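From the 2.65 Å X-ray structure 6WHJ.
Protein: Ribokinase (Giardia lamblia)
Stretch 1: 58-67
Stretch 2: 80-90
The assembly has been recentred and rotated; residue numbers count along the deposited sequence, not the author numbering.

Stretch 1 58-67: DPSRAFFVGA
Stretch 2, residues 80-90: HYRELGIPNCI

Residues 58-67 run from a short 3-10 turn, 59-61, into a strand that begins at Ala62. Residues 80-90 begin as the end of a helix, 80-84, which starts earlier in the chain, and continue as an extended segment alongside that strand. The two run in the same direction: Ser60 lies by Ile86, Phe64 by Asn88, Val65 by Cys89 and Gly66 by Ile90, with CA-CA distances of 5.4, 4.5, 5.4 and 4.9 Å. Together they bury 643 Å², both sides summed.

The backbone link is a single bridge between Phe64 and Asn88. Phe64 N donates to Pro87 O at 3.2 Å, and Cys89 N donates to Phe64 O at 3.0 Å. Thus Phe64 uses both its backbone polar groups on the residues flanking Asn88. Two CA-H...O contacts extend the seam: Phe63 CA to Pro87 O, 3.3 Å, and Ile90 CA to Gly66 O, 3.2 Å.

The helix ends in a Schellman motif. Gly85 has phi/psi 75/30, and the positive phi suits glycine. Gly85 N bonds Arg82 O at 2.9 Å, and Ile86 N bonds Tyr81 O at 3.3 Å. Pro59, with CB pointing toward this turn, packs its CB 3.7 Å from Gly85 O and 4.3 Å from Ile86 CG1. Ile86 (m, t) also sets CG2 4.1 Å from Ala62 CB, an apolar contact.

Asp58 (chi1 t) shapes the first turn. Its OD1 accepts from Ser60 N at 3.1 Å, and its OD2 accepts from Ser60 OG (chi1 p) at 2.6 Å. Ala62 N closes the turn onto Pro59 O at 3.1 Å. Pro87 is the bump that meets this bend: its CD lies 3.5 Å from Ser60 CA and 3.2 Å from Ala62 O. Its ring is C-gamma exo, and its backbone is extended at -61/152.

Phe63 (t, chi2 74°) starts sideways, but its ring reaches across. CD1 meets Pro87 CB at 3.7 Å, Asn88 CA lies over one face, and CE2 meets Cys89 SG at 3.7 Å. The sulfur approaches obliquely, 4.7 Å from the ring centroid. Cys89 (p) also places SG 4.0 Å from Val65 CG1.

Phe64 (t, chi2 55°) is buried and points toward the second stretch. Tyr81 OH sits over one face, 3.3 Å from Phe64 CD2. The two ring planes are 15° apart but slid, with centroids 5.4 Å apart, so they barely overlap. Ile90 (m, t) fills in obliquely, CG1 3.7 Å from Phe64 CD2. Gly66 keeps the ring's space open: a CB there would come 2.7 Å from Phe64 CZ.

Asn88 (p, chi2 81°) turns its end away from the strand and braces its own segment. ND2 donates to Ile86 O at 3.2 Å, while OD1 accepts from Ile90 N at 3.1 Å. Its CB stays 3.1 Å from Phe64 O.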

# COMPACT_ATOMS: atom_id res chain seq x y z
N ASP B 58 -8.01 16.07 31.18
CA ASP B 58 -9.27 15.37 30.96
C ASP B 58 -9.50 15.26 29.46
O ASP B 58 -9.65 16.29 28.79
CB ASP B 58 -10.43 16.10 31.65
CG ASP B 58 -11.80 15.70 31.11
OD1 ASP B 58 -12.00 14.51 30.75
OD2 ASP B 58 -12.70 16.57 31.09
N PRO B 59 -9.49 14.05 28.89
CA PRO B 59 -9.60 13.93 27.42
C PRO B 59 -10.90 14.48 26.84
O PRO B 59 -10.93 14.81 25.65
CB PRO B 59 -9.48 12.42 27.17
CG PRO B 59 -8.89 11.86 28.42
CD PRO B 59 -9.24 12.76 29.55
N SER B 60 -11.95 14.63 27.65
CA SER B 60 -13.24 15.06 27.10
C SER B 60 -13.22 16.49 26.56
O SER B 60 -14.21 16.92 25.98
CB SER B 60 -14.34 14.90 28.15
OG SER B 60 -14.29 15.94 29.10
N ARG B 61 -12.11 17.22 26.72
CA ARG B 61 -12.00 18.57 26.17
C ARG B 61 -11.68 18.57 24.68
O ARG B 61 -11.81 19.61 24.03
CB ARG B 61 -10.91 19.34 26.91
CG ARG B 61 -10.95 19.16 28.41
CD ARG B 61 -10.19 20.27 29.11
NE ARG B 61 -11.02 21.45 29.27
CZ ARG B 61 -10.62 22.57 29.87
NH1 ARG B 61 -9.41 22.66 30.39
NH2 ARG B 61 -11.46 23.59 29.95
N ALA B 62 -11.24 17.44 24.13
CA ALA B 62 -11.03 17.30 22.70
C ALA B 62 -12.29 16.75 22.05
O ALA B 62 -13.10 16.07 22.68
CB ALA B 62 -9.84 16.39 22.42
N PHE B 63 -12.45 17.05 20.76
CA PHE B 63 -13.63 16.62 20.02
C PHE B 63 -13.19 16.40 18.58
O PHE B 63 -12.66 17.31 17.94
CB PHE B 63 -14.74 17.68 20.10
CG PHE B 63 -16.09 17.21 19.59
CD1 PHE B 63 -16.85 16.32 20.32
CD2 PHE B 63 -16.60 17.70 18.40
CE1 PHE B 63 -18.09 15.91 19.85
CE2 PHE B 63 -17.83 17.29 17.93
CZ PHE B 63 -18.57 16.39 18.66
N PHE B 64 -13.37 15.18 18.07
CA PHE B 64 -12.95 14.85 16.72
C PHE B 64 -14.18 14.82 15.80
O PHE B 64 -15.21 14.24 16.15
CB PHE B 64 -12.21 13.52 16.66
CG PHE B 64 -11.84 13.09 15.25
CD1 PHE B 64 -11.10 13.94 14.43
CD2 PHE B 64 -12.19 11.83 14.77
CE1 PHE B 64 -10.76 13.55 13.14
CE2 PHE B 64 -11.85 11.44 13.48
CZ PHE B 64 -11.13 12.30 12.67
N VAL B 65 -14.05 15.46 14.64
CA VAL B 65 -15.10 15.51 13.64
C VAL B 65 -14.54 14.89 12.37
O VAL B 65 -13.58 15.43 11.80
CB VAL B 65 -15.58 16.94 13.37
CG1 VAL B 65 -16.73 16.94 12.37
CG2 VAL B 65 -15.94 17.64 14.68
N GLY B 66 -15.12 13.78 11.94
CA GLY B 66 -14.65 13.08 10.75
C GLY B 66 -15.68 12.09 10.26
O GLY B 66 -16.68 11.82 10.93
N ALA B 67 -15.42 11.53 9.07
CA ALA B 67 -16.32 10.58 8.43
C ALA B 67 -15.55 9.33 8.02
O ALA B 67 -14.43 9.43 7.49
CB ALA B 67 -17.01 11.19 7.21
N HIS B 80 -12.36 2.55 19.07
CA HIS B 80 -11.06 2.98 19.59
C HIS B 80 -11.19 4.30 20.34
O HIS B 80 -10.59 4.48 21.40
CB HIS B 80 -10.06 3.11 18.44
CG HIS B 80 -8.67 3.47 18.88
ND1 HIS B 80 -7.99 2.77 19.85
CD2 HIS B 80 -7.84 4.46 18.47
CE1 HIS B 80 -6.80 3.31 20.02
NE2 HIS B 80 -6.68 4.34 19.20
N TYR B 81 -12.00 5.22 19.80
CA TYR B 81 -12.19 6.50 20.48
C TYR B 81 -12.89 6.31 21.82
O TYR B 81 -12.57 7.00 22.79
CB TYR B 81 -12.97 7.46 19.58
CG TYR B 81 -12.07 8.33 18.73
CD1 TYR B 81 -11.43 7.81 17.62
CD2 TYR B 81 -11.86 9.66 19.05
CE1 TYR B 81 -10.60 8.60 16.85
CE2 TYR B 81 -11.03 10.46 18.28
CZ TYR B 81 -10.40 9.92 17.18
OH TYR B 81 -9.57 10.69 16.40
N ARG B 82 -13.81 5.34 21.90
CA ARG B 82 -14.48 5.07 23.17
C ARG B 82 -13.48 4.63 24.23
O ARG B 82 -13.46 5.17 25.34
CB ARG B 82 -15.58 4.02 23.00
CG ARG B 82 -16.84 4.53 22.33
CD ARG B 82 -17.99 3.50 22.37
NE ARG B 82 -17.83 2.43 21.38
CZ ARG B 82 -18.33 2.48 20.14
NH1 ARG B 82 -19.01 3.56 19.75
NH2 ARG B 82 -18.16 1.47 19.30
N GLU B 83 -12.60 3.68 23.90
CA GLU B 83 -11.61 3.24 24.88
C GLU B 83 -10.68 4.38 25.29
O GLU B 83 -10.17 4.38 26.42
CB GLU B 83 -10.81 2.06 24.33
N LEU B 84 -10.46 5.37 24.42
CA LEU B 84 -9.62 6.51 24.77
C LEU B 84 -10.39 7.57 25.54
O LEU B 84 -9.77 8.42 26.20
CB LEU B 84 -9.03 7.15 23.52
CG LEU B 84 -7.94 6.40 22.75
CD1 LEU B 84 -7.53 7.17 21.50
CD2 LEU B 84 -6.74 6.13 23.63
N GLY B 85 -11.73 7.54 25.48
CA GLY B 85 -12.54 8.53 26.17
C GLY B 85 -12.57 9.89 25.52
O GLY B 85 -12.76 10.89 26.21
N ILE B 86 -12.43 9.96 24.20
CA ILE B 86 -12.37 11.21 23.45
C ILE B 86 -13.70 11.41 22.74
O ILE B 86 -14.03 10.64 21.83
CB ILE B 86 -11.21 11.22 22.45
CG1 ILE B 86 -9.89 10.93 23.15
CG2 ILE B 86 -11.17 12.54 21.72
CD1 ILE B 86 -8.70 10.86 22.21
N PRO B 87 -14.48 12.43 23.09
CA PRO B 87 -15.74 12.67 22.39
C PRO B 87 -15.52 12.93 20.91
O PRO B 87 -14.49 13.46 20.50
CB PRO B 87 -16.31 13.91 23.09
CG PRO B 87 -15.61 13.97 24.41
CD PRO B 87 -14.24 13.41 24.15
N ASN B 88 -16.52 12.59 20.11
CA ASN B 88 -16.41 12.80 18.67
C ASN B 88 -17.81 12.76 18.09
O ASN B 88 -18.77 12.39 18.77
CB ASN B 88 -15.52 11.74 18.03
CG ASN B 88 -16.07 10.36 18.19
OD1 ASN B 88 -16.97 9.95 17.45
ND2 ASN B 88 -15.55 9.62 19.16
N CYS B 89 -17.94 13.19 16.84
CA CYS B 89 -19.13 12.88 16.05
C CYS B 89 -18.68 12.26 14.72
O CYS B 89 -18.98 12.75 13.63
CB CYS B 89 -20.05 14.09 15.85
SG CYS B 89 -19.28 15.50 15.06
N ILE B 90 -17.94 11.16 14.81
CA ILE B 90 -17.52 10.40 13.64
C ILE B 90 -18.76 9.81 12.96
O ILE B 90 -19.44 8.93 13.52
CB ILE B 90 -16.51 9.28 13.98
CG1 ILE B 90 -15.28 9.86 14.68
CG2 ILE B 90 -16.14 8.54 12.73
CD1 ILE B 90 -14.35 8.81 15.24